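Local coordinates for protein putative transcriptional regulator, IclR family (Arthrobacter aurescens, PDB 3OBF) that probably regulates transcription as a DNA-binding factor of the IclR family, this chain being its C-terminal, GAF-related domain without the helix-turn-helix part, at residues R14-R19 with A137-P142; Q45-A50 with S118-G123; W110-G115 with D151-L156. All coordinates share one frame; numbering follows the deposited sequence.

Contact 1. Residues R14-R19 with A137-P142; sequences RELTER and ASVLIP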
ATOM      1  N   ARG A  14       6.139  10.827  -9.453  1.00 28.37           N
ATOM      2  CA  ARG A  14       7.154  10.938 -10.515  1.00 31.13           C
ATOM      3  C   ARG A  14       8.552  11.044  -9.866  1.00 31.61           C
ATOM      4  O   ARG A  14       9.467  10.329 -10.241  1.00 31.74           O
ATOM      5  CB  ARG A  14       6.861  12.119 -11.472  1.00 32.15           C
ATOM      6  CG  ARG A  14       7.876  12.242 -12.646  1.00 37.46           C
ATOM      7  CD  ARG A  14       7.764  13.591 -13.389  1.00 47.65           C
ATOM      8  NE  ARG A  14       7.158  14.631 -12.535  1.00 53.88           N
ATOM      9  CZ  ARG A  14       6.756  15.826 -12.958  1.00 56.98           C
ATOM     10  NH1 ARG A  14       6.898  16.179 -14.234  1.00 59.83           N
ATOM     11  NH2 ARG A  14       6.218  16.679 -12.099  1.00 57.98           N
ATOM     12  N   GLU A  15       8.664  11.909  -8.862  1.00 32.05           N
ATOM     13  CA  GLU A  15       9.871  12.094  -8.085  1.00 33.03           C
ATOM     14  C   GLU A  15      10.286  10.781  -7.396  1.00 32.04           C
ATOM     15  O   GLU A  15      11.477  10.457  -7.318  1.00 32.01           O
ATOM     16  CB  GLU A  15       9.617  13.227  -7.072  1.00 34.89           C
ATOM     17  CG  GLU A  15      10.763  13.641  -6.076  1.00 40.27           C
ATOM     18  CD  GLU A  15      10.251  14.644  -4.966  1.00 46.81           C
ATOM     19  OE1 GLU A  15       9.117  14.445  -4.402  1.00 48.30           O
ATOM     20  OE2 GLU A  15      10.979  15.631  -4.649  1.00 49.46           O
ATOM     21  N   LEU A  16       9.314  10.031  -6.879  1.00 30.08           N
ATOM     22  CA  LEU A  16       9.631   8.828  -6.154  1.00 29.05           C
ATOM     23  C   LEU A  16      10.224   7.731  -7.061  1.00 30.18           C
ATOM     24  O   LEU A  16      11.152   7.001  -6.667  1.00 29.59           O
ATOM     25  CB  LEU A  16       8.389   8.315  -5.435  1.00 28.39           C
ATOM     26  CG  LEU A  16       8.492   7.013  -4.625  1.00 26.07           C
ATOM     27  CD1 LEU A  16       9.498   7.211  -3.487  1.00 23.33           C
ATOM     28  CD2 LEU A  16       7.065   6.530  -4.078  1.00 21.54           C
ATOM     29  N   THR A  17       9.662   7.600  -8.264  1.00 30.97           N
ATOM     30  CA  THR A  17      10.153   6.662  -9.248  1.00 32.73           C
ATOM     31  C   THR A  17      11.547   7.044  -9.786  1.00 34.41           C
ATOM     32  O   THR A  17      12.374   6.168 -10.032  1.00 34.41           O
ATOM     33  CB  THR A  17       9.108   6.436 -10.361  1.00 32.75           C
ATOM     34  OG1 THR A  17       8.068   5.628  -9.831  1.00 32.66           O
ATOM     35  CG2 THR A  17       9.707   5.705 -11.582  1.00 33.55           C
ATOM     36  N   GLU A  18      11.835   8.330  -9.938  1.00 36.60           N
ATOM     37  CA  GLU A  18      13.204   8.696 -10.321  1.00 39.19           C
ATOM     38  C   GLU A  18      14.247   8.418  -9.229  1.00 39.10           C
ATOM     39  O   GLU A  18      15.400   8.162  -9.554  1.00 39.26           O
ATOM     40  CB  GLU A  18      13.337  10.129 -10.877  1.00 41.15           C
ATOM     41  CG  GLU A  18      12.514  11.182 -10.144  1.00 46.23           C
ATOM     42  CD  GLU A  18      12.307  12.496 -10.925  1.00 53.81           C
ATOM     43  OE1 GLU A  18      12.191  12.475 -12.189  1.00 54.02           O
ATOM     44  OE2 GLU A  18      12.238  13.563 -10.245  1.00 57.87           O
ATOM     45  N   ARG A  19      13.831   8.430  -7.958  1.00 37.86           N
ATOM     46  CA  ARG A  19      14.732   8.163  -6.829  1.00 37.23           C
ATOM     47  C   ARG A  19      14.879   6.642  -6.490  1.00 35.40           C
ATOM     48  O   ARG A  19      15.875   6.201  -5.913  1.00 35.75           O
ATOM     49  CB  ARG A  19      14.228   8.921  -5.597  1.00 37.44           C
ATOM     50  CG  ARG A  19      14.134  10.452  -5.768  1.00 41.42           C
ATOM     51  CD  ARG A  19      15.437  10.943  -6.291  1.00 48.28           C
ATOM     52  NE  ARG A  19      15.629  12.386  -6.193  1.00 55.54           N
ATOM     53  CZ  ARG A  19      16.818  12.966  -6.028  1.00 58.64           C
ATOM     54  NH1 ARG A  19      16.911  14.294  -5.955  1.00 62.05           N
ATOM     55  NH2 ARG A  19      17.915  12.224  -5.910  1.00 58.12           N
ATOM     56  N   ALA A 137      -6.074   7.402   0.793  1.00 26.72           N
ATOM     57  CA  ALA A 137      -5.359   6.761  -0.282  1.00 25.44           C
ATOM     58  C   ALA A 137      -4.145   6.121   0.328  1.00 25.05           C
ATOM     59  O   ALA A 137      -3.884   6.278   1.518  1.00 25.63           O
ATOM     60  CB  ALA A 137      -4.947   7.794  -1.351  1.00 24.91           C
ATOM     61  N   SER A 138      -3.390   5.406  -0.482  1.00 24.56           N
ATOM     62  CA  SER A 138      -2.070   5.037  -0.074  1.00 24.66           C
ATOM     63  C   SER A 138      -1.094   5.068  -1.224  1.00 24.25           C
ATOM     64  O   SER A 138      -1.479   4.960  -2.379  1.00 25.31           O
ATOM     65  CB  SER A 138      -2.077   3.692   0.649  1.00 24.79           C
ATOM     66  OG  SER A 138      -1.893   2.640  -0.215  1.00 28.33           O
ATOM     67  N   VAL A 139       0.180   5.248  -0.902  1.00 24.15           N
ATOM     68  CA  VAL A 139       1.226   5.153  -1.917  1.00 23.94           C
ATOM     69  C   VAL A 139       1.831   3.742  -1.888  1.00 23.90           C
ATOM     70  O   VAL A 139       2.127   3.222  -0.804  1.00 23.52           O
ATOM     71  CB  VAL A 139       2.302   6.217  -1.667  1.00 24.21           C
ATOM     72  CG1 VAL A 139       3.516   6.033  -2.670  1.00 23.99           C
ATOM     73  CG2 VAL A 139       1.664   7.642  -1.754  1.00 23.51           C
ATOM     74  N   LEU A 140       1.978   3.130  -3.066  1.00 23.48           N
ATOM     75  CA  LEU A 140       2.523   1.790  -3.208  1.00 23.74           C
ATOM     76  C   LEU A 140       3.809   1.821  -4.057  1.00 23.98           C
ATOM     77  O   LEU A 140       3.860   2.501  -5.087  1.00 22.76           O
ATOM     78  CB  LEU A 140       1.480   0.865  -3.864  1.00 24.35           C
ATOM     79  CG  LEU A 140       1.872  -0.540  -4.393  1.00 25.25           C
ATOM     80  CD1 LEU A 140       2.284  -1.474  -3.257  1.00 25.58           C
ATOM     81  CD2 LEU A 140       0.751  -1.203  -5.287  1.00 25.32           C
ATOM     82  N   ILE A 141       4.836   1.095  -3.601  1.00 24.35           N
ATOM     83  CA  ILE A 141       5.989   0.796  -4.418  1.00 24.58           C
ATOM     84  C   ILE A 141       5.998  -0.716  -4.609  1.00 26.11           C
ATOM     85  O   ILE A 141       6.351  -1.464  -3.684  1.00 26.55           O
ATOM     86  CB  ILE A 141       7.358   1.276  -3.798  1.00 25.08           C
ATOM     87  CG1 ILE A 141       7.362   2.793  -3.498  1.00 23.59           C
ATOM     88  CG2 ILE A 141       8.525   0.907  -4.767  1.00 23.75           C
ATOM     89  CD1 ILE A 141       8.647   3.285  -2.771  1.00 24.70           C
ATOM     90  N   PRO A 142       5.569  -1.188  -5.791  1.00 26.95           N
ATOM     91  CA  PRO A 142       5.781  -2.612  -6.101  1.00 28.19           C
ATOM     92  C   PRO A 142       7.113  -2.822  -6.828  1.00 29.76           C
ATOM     93  O   PRO A 142       7.553  -1.934  -7.535  1.00 30.91           O
ATOM     94  CB  PRO A 142       4.620  -2.923  -7.024  1.00 28.04           C
ATOM     95  CG  PRO A 142       4.381  -1.519  -7.813  1.00 27.51           C
ATOM     96  CD  PRO A 142       4.936  -0.446  -6.904  1.00 26.76           C
TER
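Leu16 reaches from the helix of residues 3-20 to the strand of residues 135-144 and meets Ile141 and Val139 chiefly through one methyl, CD2. Against Ile141 it works on two carbons at once: Leu16 CD2 lies 3.8 Å from both Ile141 CG1 and Ile141 CD1, the two side chains crossing obliquely. The second leucine methyl adds a looser touch, Leu16 CD1 to Ile141 CD1 at 4.1 Å. Leu16 carries CG opposite its own backbone nitrogen (chi1 178°), which carries both methyls out to the strand residues. Ile141 is straight beyond CB (chi2 175°), presenting CG1 and CD1 together to the leucine. Both helix and strand belong to the C-terminal domain of an IclR-family regulator, in which this helix and helix 150-170 pack on one face of an antiparallel sheet; Ala159 and Ala163 of the latter also touch Leu16. Val139, two residues before Ile141 and thus on the same face of the strand, completes the site with CG1, 3.9 Å from Leu16 CD2. Beta-branched Val139 and Ile141 suit a strand and offer a broad apolar surface to the leucine fork. With an alanine here, both methyls would be missing, and a gap would probably open between helix and sheet, depriving Val139 and Ile141 of their partner. Ile141 also touches Cys160 of helix 150-170.

Contact 2. Residues Q45-A50 with S118-G123; sequences QVKHLA and SIEEVG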
ATOM      1  N   GLN A  45      11.111  -1.870 -15.833  1.00 53.12           N
ATOM      2  CA  GLN A  45      10.156  -2.916 -15.451  1.00 54.42           C
ATOM      3  C   GLN A  45      10.294  -4.134 -16.351  1.00 56.51           C
ATOM      4  O   GLN A  45      10.644  -4.027 -17.534  1.00 56.84           O
ATOM      5  CB  GLN A  45       8.704  -2.438 -15.400  1.00 53.84           C
ATOM      6  CG  GLN A  45       8.312  -1.365 -16.371  1.00 52.70           C
ATOM      7  CD  GLN A  45       6.807  -1.281 -16.540  1.00 50.25           C
ATOM      8  OE1 GLN A  45       6.048  -1.292 -15.569  1.00 49.44           O
ATOM      9  NE2 GLN A  45       6.365  -1.206 -17.785  1.00 50.33           N
ATOM     10  N   VAL A  46      10.078  -5.303 -15.769  1.00 58.19           N
ATOM     11  CA  VAL A  46       9.990  -6.498 -16.573  1.00 59.94           C
ATOM     12  C   VAL A  46       8.499  -6.781 -16.695  1.00 59.34           C
ATOM     13  O   VAL A  46       7.878  -6.396 -17.685  1.00 59.63           O
ATOM     14  CB  VAL A  46      10.865  -7.660 -16.029  1.00 60.79           C
ATOM     15  CG1 VAL A  46      12.315  -7.318 -16.244  1.00 61.60           C
ATOM     16  CG2 VAL A  46      10.601  -7.926 -14.543  1.00 61.18           C
ATOM     17  N   LYS A  47       7.907  -7.379 -15.672  1.00 58.39           N
ATOM     18  CA  LYS A  47       6.457  -7.437 -15.613  1.00 56.61           C
ATOM     19  C   LYS A  47       5.916  -6.076 -15.148  1.00 53.65           C
ATOM     20  O   LYS A  47       6.517  -5.417 -14.294  1.00 52.97           O
ATOM     21  CB  LYS A  47       5.989  -8.624 -14.753  1.00 57.60           C
ATOM     22  CG  LYS A  47       6.213 -10.003 -15.448  1.00 60.19           C
ATOM     23  CD  LYS A  47       5.191 -10.233 -16.585  1.00 63.74           C
ATOM     24  CE  LYS A  47       5.358 -11.585 -17.287  1.00 66.48           C
ATOM     25  NZ  LYS A  47       6.321 -11.550 -18.425  1.00 66.99           N
ATOM     26  N   HIS A  48       4.817  -5.650 -15.768  1.00 50.61           N
ATOM     27  CA  HIS A  48       4.211  -4.360 -15.517  1.00 47.95           C
ATOM     28  C   HIS A  48       3.432  -4.469 -14.202  1.00 45.23           C
ATOM     29  O   HIS A  48       2.375  -5.096 -14.140  1.00 44.92           O
ATOM     30  CB  HIS A  48       3.261  -3.982 -16.659  1.00 48.64           C
ATOM     31  CG  HIS A  48       3.943  -3.692 -17.968  1.00 51.64           C
ATOM     32  ND1 HIS A  48       4.918  -4.507 -18.513  1.00 53.47           N
ATOM     33  CD2 HIS A  48       3.760  -2.685 -18.857  1.00 52.98           C
ATOM     34  CE1 HIS A  48       5.320  -4.005 -19.668  1.00 54.75           C
ATOM     35  NE2 HIS A  48       4.633  -2.898 -19.900  1.00 54.87           N
ATOM     36  N   LEU A  49       3.981  -3.900 -13.143  1.00 42.02           N
ATOM     37  CA  LEU A  49       3.354  -4.020 -11.823  1.00 38.99           C
ATOM     38  C   LEU A  49       2.464  -2.822 -11.563  1.00 36.84           C
ATOM     39  O   LEU A  49       2.709  -1.724 -12.102  1.00 36.52           O
ATOM     40  CB  LEU A  49       4.403  -4.195 -10.718  1.00 38.95           C
ATOM     41  CG  LEU A  49       5.391  -5.379 -10.848  1.00 39.78           C
ATOM     42  CD1 LEU A  49       6.523  -5.266  -9.837  1.00 37.85           C
ATOM     43  CD2 LEU A  49       4.682  -6.743 -10.732  1.00 41.12           C
ATOM     44  N   ALA A  50       1.433  -3.037 -10.741  1.00 34.40           N
ATOM     45  CA  ALA A  50       0.456  -1.993 -10.397  1.00 31.99           C
ATOM     46  C   ALA A  50       0.035  -1.157 -11.606  1.00 30.44           C
ATOM     47  O   ALA A  50       0.114   0.079 -11.555  1.00 29.98           O
ATOM     48  CB  ALA A  50       0.996  -1.084  -9.250  1.00 31.27           C
ATOM     49  N   SER A 118       2.912 -13.369  -4.018  1.00 52.71           N
ATOM     50  CA  SER A 118       3.514 -13.890  -5.233  1.00 55.13           C
ATOM     51  C   SER A 118       5.031 -13.950  -4.975  1.00 55.80           C
ATOM     52  O   SER A 118       5.635 -12.933  -4.587  1.00 55.48           O
ATOM     53  CB  SER A 118       3.168 -12.966  -6.416  1.00 55.26           C
ATOM     54  OG  SER A 118       3.941 -13.300  -7.559  1.00 57.21           O
ATOM     55  N   ILE A 119       5.637 -15.134  -5.158  1.00 57.55           N
ATOM     56  CA  ILE A 119       7.073 -15.353  -4.844  1.00 58.46           C
ATOM     57  C   ILE A 119       8.052 -14.426  -5.594  1.00 58.25           C
ATOM     58  O   ILE A 119       9.210 -14.274  -5.183  1.00 58.59           O
ATOM     59  CB  ILE A 119       7.520 -16.838  -5.051  1.00 59.41           C
ATOM     60  CG1 ILE A 119       6.957 -17.390  -6.371  1.00 60.72           C
ATOM     61  CG2 ILE A 119       7.137 -17.705  -3.828  1.00 60.04           C
ATOM     62  CD1 ILE A 119       7.513 -18.765  -6.780  1.00 61.46           C
ATOM     63  N   GLU A 120       7.593 -13.822  -6.691  1.00 57.74           N
ATOM     64  CA  GLU A 120       8.443 -12.964  -7.529  1.00 57.02           C
ATOM     65  C   GLU A 120       8.083 -11.457  -7.435  1.00 54.70           C
ATOM     66  O   GLU A 120       8.531 -10.644  -8.252  1.00 54.38           O
ATOM     67  CB  GLU A 120       8.429 -13.460  -8.994  1.00 58.22           C
ATOM     68  CG  GLU A 120       7.174 -13.037  -9.804  1.00 60.79           C
ATOM     69  CD  GLU A 120       7.127 -13.610 -11.228  1.00 64.28           C
ATOM     70  OE1 GLU A 120       7.238 -14.859 -11.395  1.00 64.75           O
ATOM     71  OE2 GLU A 120       6.961 -12.801 -12.175  1.00 65.05           O
ATOM     72  N   GLU A 121       7.261 -11.085  -6.454  1.00 52.08           N
ATOM     73  CA  GLU A 121       6.944  -9.667  -6.273  1.00 49.17           C
ATOM     74  C   GLU A 121       7.041  -9.247  -4.823  1.00 45.92           C
ATOM     75  O   GLU A 121       6.711  -9.995  -3.914  1.00 45.74           O
ATOM     76  CB  GLU A 121       5.543  -9.310  -6.783  1.00 50.12           C
ATOM     77  CG  GLU A 121       5.084  -9.936  -8.098  1.00 52.84           C
ATOM     78  CD  GLU A 121       3.590  -9.666  -8.352  1.00 56.19           C
ATOM     79  OE1 GLU A 121       2.817  -9.444  -7.376  1.00 57.13           O
ATOM     80  OE2 GLU A 121       3.188  -9.663  -9.533  1.00 58.73           O
ATOM     81  N   VAL A 122       7.448  -8.009  -4.635  1.00 42.21           N
ATOM     82  CA  VAL A 122       7.600  -7.406  -3.328  1.00 38.66           C
ATOM     83  C   VAL A 122       6.758  -6.115  -3.334  1.00 36.12           C
ATOM     84  O   VAL A 122       6.417  -5.620  -4.404  1.00 35.27           O
ATOM     85  CB  VAL A 122       9.085  -7.137  -3.133  1.00 38.77           C
ATOM     86  CG1 VAL A 122       9.375  -5.825  -2.462  1.00 38.98           C
ATOM     87  CG2 VAL A 122       9.757  -8.308  -2.461  1.00 38.92           C
ATOM     88  N   GLY A 123       6.418  -5.581  -2.160  1.00 33.63           N
ATOM     89  CA  GLY A 123       5.734  -4.306  -2.070  1.00 30.48           C
ATOM     90  C   GLY A 123       5.822  -3.633  -0.720  1.00 29.26           C
ATOM     91  O   GLY A 123       5.850  -4.296   0.332  1.00 29.79           O
TER
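Chi1 of -57° in Leu49 and of -41° in Glu121 puts CG anti to the carbonyl carbon in both residues, and the two side chains slide past each other in opposite directions. Glu121 is extended beyond CG, so its carboxylate comes alongside the leucine's end: Leu49 CD2 sits 3.5 Å from Glu121 OE2 and 3.9 Å from Glu121 CD. This is van der Waals packing of a methyl against a carboxylate, with its methylene nearby, Glu121 CG lying 4.2 Å from Leu49 CD2. A leucine fits because it also packs on two prolines, Pro142 and Pro144 of strand 135-144. The glutamate suits a partly exposed position, where the carboxylate that touches the methyl can probably still reach solvent.

At the margin, Lys47 CG approaches Glu120 OE2 at 4.4 Å, but the lysine then leads away. Its ammonium NZ remains 6.4 Å from Glu120 OE2, so the opposite charges can probably attract only weakly and form no salt bridge. The two glutamates are presented by a tight bend in which Glu121 N donates to Ser118 O at 3.1 Å. The arrangement is that of a type I beta turn leading into strand 121-129, next to the outermost strand 111-114 of the antiparallel sheet, with the loop between strands 34-40 and 55-56 laid against its beginning.

Contact 3. Residues W110-G115 with D151-L156; sequences WAVNFG and DTLNSL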
ATOM      1  N   TRP A 110       4.942   2.049   7.186  1.00 29.63           N
ATOM      2  CA  TRP A 110       4.672   1.349   5.933  1.00 29.46           C
ATOM      3  C   TRP A 110       4.386  -0.142   6.167  1.00 29.16           C
ATOM      4  O   TRP A 110       4.890  -0.721   7.102  1.00 29.10           O
ATOM      5  CB  TRP A 110       5.815   1.519   4.926  1.00 29.71           C
ATOM      6  CG  TRP A 110       7.134   0.848   5.331  1.00 32.36           C
ATOM      7  CD1 TRP A 110       7.545  -0.437   5.032  1.00 33.49           C
ATOM      8  CD2 TRP A 110       8.212   1.452   6.068  1.00 33.40           C
ATOM      9  NE1 TRP A 110       8.816  -0.661   5.542  1.00 34.61           N
ATOM     10  CE2 TRP A 110       9.241   0.475   6.186  1.00 34.17           C
ATOM     11  CE3 TRP A 110       8.405   2.716   6.641  1.00 33.79           C
ATOM     12  CZ2 TRP A 110      10.436   0.724   6.863  1.00 35.93           C
ATOM     13  CZ3 TRP A 110       9.601   2.970   7.316  1.00 36.03           C
ATOM     14  CH2 TRP A 110      10.600   1.971   7.426  1.00 37.26           C
ATOM     15  N   ALA A 111       3.538  -0.733   5.330  1.00 29.02           N
ATOM     16  CA  ALA A 111       3.321  -2.172   5.321  1.00 28.95           C
ATOM     17  C   ALA A 111       4.236  -2.797   4.295  1.00 30.08           C
ATOM     18  O   ALA A 111       4.713  -2.127   3.349  1.00 30.71           O
ATOM     19  CB  ALA A 111       1.861  -2.502   5.019  1.00 28.04           C
ATOM     20  N   VAL A 112       4.480  -4.081   4.500  1.00 30.96           N
ATOM     21  CA  VAL A 112       5.432  -4.847   3.751  1.00 32.11           C
ATOM     22  C   VAL A 112       4.788  -6.128   3.191  1.00 32.21           C
ATOM     23  O   VAL A 112       4.059  -6.824   3.889  1.00 31.35           O
ATOM     24  CB  VAL A 112       6.603  -5.240   4.673  1.00 33.45           C
ATOM     25  CG1 VAL A 112       7.343  -6.407   4.108  1.00 35.12           C
ATOM     26  CG2 VAL A 112       7.560  -4.054   4.870  1.00 33.84           C
ATOM     27  N   ASN A 113       5.034  -6.396   1.918  1.00 32.82           N
ATOM     28  CA  ASN A 113       4.716  -7.679   1.306  1.00 34.22           C
ATOM     29  C   ASN A 113       6.006  -8.203   0.694  1.00 35.36           C
ATOM     30  O   ASN A 113       6.475  -7.696  -0.307  1.00 34.68           O
ATOM     31  CB  ASN A 113       3.621  -7.492   0.243  1.00 33.38           C
ATOM     32  CG  ASN A 113       3.386  -8.740  -0.609  1.00 34.76           C
ATOM     33  OD1 ASN A 113       3.730  -9.878  -0.238  1.00 35.98           O
ATOM     34  ND2 ASN A 113       2.785  -8.529  -1.759  1.00 34.13           N
ATOM     35  N   PHE A 114       6.615  -9.191   1.318  1.00 37.86           N
ATOM     36  CA  PHE A 114       7.938  -9.632   0.880  1.00 40.25           C
ATOM     37  C   PHE A 114       7.803 -10.974   0.161  1.00 41.27           C
ATOM     38  O   PHE A 114       8.069 -11.974   0.756  1.00 42.18           O
ATOM     39  CB  PHE A 114       8.888  -9.757   2.092  1.00 40.82           C
ATOM     40  CG  PHE A 114      10.361  -9.949   1.722  1.00 44.38           C
ATOM     41  CD1 PHE A 114      11.038  -8.993   0.959  1.00 46.51           C
ATOM     42  CD2 PHE A 114      11.057 -11.066   2.152  1.00 47.36           C
ATOM     43  CE1 PHE A 114      12.384  -9.152   0.620  1.00 49.83           C
ATOM     44  CE2 PHE A 114      12.404 -11.244   1.823  1.00 49.76           C
ATOM     45  CZ  PHE A 114      13.078 -10.288   1.052  1.00 50.41           C
ATOM     46  N   GLY A 115       7.346 -10.986  -1.088  1.00 42.27           N
ATOM     47  CA  GLY A 115       7.066 -12.238  -1.822  1.00 43.64           C
ATOM     48  C   GLY A 115       5.963 -13.088  -1.214  1.00 45.16           C
ATOM     49  O   GLY A 115       5.935 -14.323  -1.387  1.00 45.48           O
ATOM     50  N   ASP A 151      16.968  -5.569   2.865  1.00 53.94           N
ATOM     51  CA  ASP A 151      17.544  -4.251   3.093  1.00 52.81           C
ATOM     52  C   ASP A 151      17.014  -3.180   2.132  1.00 50.70           C
ATOM     53  O   ASP A 151      16.683  -2.084   2.568  1.00 50.19           O
ATOM     54  CB  ASP A 151      19.072  -4.345   2.997  1.00 53.41           C
ATOM     55  CG  ASP A 151      19.651  -5.377   3.965  1.00 55.86           C
ATOM     56  OD1 ASP A 151      19.030  -5.560   5.035  1.00 57.92           O
ATOM     57  OD2 ASP A 151      20.716  -6.002   3.675  1.00 56.64           O
ATOM     58  N   THR A 152      17.006  -3.503   0.828  1.00 48.86           N
ATOM     59  CA  THR A 152      16.474  -2.650  -0.241  1.00 46.32           C
ATOM     60  C   THR A 152      15.002  -2.355   0.080  1.00 44.61           C
ATOM     61  O   THR A 152      14.556  -1.209  -0.008  1.00 43.05           O
ATOM     62  CB  THR A 152      16.582  -3.339  -1.644  1.00 46.44           C
ATOM     63  OG1 THR A 152      17.950  -3.572  -1.984  1.00 47.67           O
ATOM     64  CG2 THR A 152      15.950  -2.486  -2.756  1.00 45.28           C
ATOM     65  N   LEU A 153      14.280  -3.409   0.472  1.00 43.37           N
ATOM     66  CA  LEU A 153      12.878  -3.320   0.923  1.00 42.86           C
ATOM     67  C   LEU A 153      12.660  -2.299   2.034  1.00 42.21           C
ATOM     68  O   LEU A 153      11.776  -1.449   1.925  1.00 41.04           O
ATOM     69  CB  LEU A 153      12.378  -4.689   1.393  1.00 43.24           C
ATOM     70  CG  LEU A 153      10.897  -4.828   1.747  1.00 43.60           C
ATOM     71  CD1 LEU A 153      10.069  -4.914   0.483  1.00 42.82           C
ATOM     72  CD2 LEU A 153      10.712  -6.072   2.634  1.00 45.74           C
ATOM     73  N   ASN A 154      13.465  -2.382   3.095  1.00 42.06           N
ATOM     74  CA  ASN A 154      13.392  -1.381   4.160  1.00 42.45           C
ATOM     75  C   ASN A 154      13.638   0.040   3.673  1.00 40.82           C
ATOM     76  O   ASN A 154      12.962   0.968   4.083  1.00 40.39           O
ATOM     77  CB  ASN A 154      14.284  -1.742   5.358  1.00 43.87           C
ATOM     78  CG  ASN A 154      13.592  -2.715   6.303  1.00 47.98           C
ATOM     79  OD1 ASN A 154      13.555  -3.927   6.062  1.00 52.48           O
ATOM     80  ND2 ASN A 154      13.023  -2.182   7.388  1.00 51.85           N
ATOM     81  N   SER A 155      14.588   0.197   2.768  1.00 39.78           N
ATOM     82  CA  SER A 155      14.827   1.488   2.158  1.00 38.22           C
ATOM     83  C   SER A 155      13.678   1.986   1.259  1.00 36.22           C
ATOM     84  O   SER A 155      13.379   3.177   1.257  1.00 36.33           O
ATOM     85  CB  SER A 155      16.117   1.444   1.366  1.00 38.84           C
ATOM     86  OG  SER A 155      16.431   2.763   1.000  1.00 40.75           O
ATOM     87  N   LEU A 156      13.057   1.095   0.480  1.00 34.07           N
ATOM     88  CA  LEU A 156      11.838   1.454  -0.276  1.00 32.33           C
ATOM     89  C   LEU A 156      10.705   1.917   0.652  1.00 31.12           C
ATOM     90  O   LEU A 156      10.039   2.926   0.394  1.00 29.11           O
ATOM     91  CB  LEU A 156      11.368   0.307  -1.183  1.00 31.76           C
ATOM     92  CG  LEU A 156      12.369   0.017  -2.327  1.00 32.38           C
ATOM     93  CD1 LEU A 156      11.976  -1.202  -3.135  1.00 30.39           C
ATOM     94  CD2 LEU A 156      12.478   1.216  -3.248  1.00 32.62           C
TER
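Apolar packing centres on Leu153, whose CD2 methyl from helix 150-170 meets Val112 and Phe114 of strand 111-114. Leu153 CD2 lies 3.7 Å from Val112 CG1 and 3.4 Å from Phe114 CD1, a close approach for two carbons. The methyl comes to the phenylalanine ring obliquely and lies near its CD1 side, with Phe114 CE1 farther off at 4.0 Å. With CG trans to its backbone nitrogen (chi1 -173°), Leu153 stretches from the helix to the strand. Leucine is apt here, since it also touches Val122 and Val124 of strand 121-129 and so sits over two neighbouring strands.

Aromatic and amide groups make the second kind of meeting. Trp110 CZ2 stands 3.8 Å from the backbone Asn154 O, and the asparagine's amide reaches the edge of the indole. Ring and amide planes are 83° apart, nearly perpendicular, in a contact without a bond. In Trp110, chi1 of 67° sets CG in the crowded position between the backbone N and the carbonyl carbon, which places CZ2 of the six-membered ring beside Asn154. Arg108 makes a cation-pi contact with this ring, as Lys145 does with Phe114, so both aromatic side chains also serve positively charged neighbours.

Strand polar groups are met elsewhere: Val112 O accepts from Arg101 and Gln65, and Asn113, turned away from the helix, bonds to Glu116 and Thr117. Helix and strand therefore meet through shape and dispersion, with buried Leu153 at the centre and exposed Asn154 at the margin beside Trp110.

Contacts 1, 2 and 3 have centres 13 to 14 Å apart and share one antiparallel sheet, in which strand 121-129 lies between 135-144 and 111-114. Along the chain, contact 2 is nested within the loop closed by contact 1, while contact 3 crosses both. Contacts 1 and 3 hold helices 3-20 and 150-170 against the sheet; Ile141 CD1 approaches Leu156 O at 3.5 Å. Contact 2 adds loop 45-50, whose Ala50 CB packs on Pro142 CG of contact 1 at 3.7 Å; it joins contact 3 through Gly123 O, which probably accepts a hydrogen bond from Asn113 N. Distant segments thus close into a single compact C-terminal domain of the regulator.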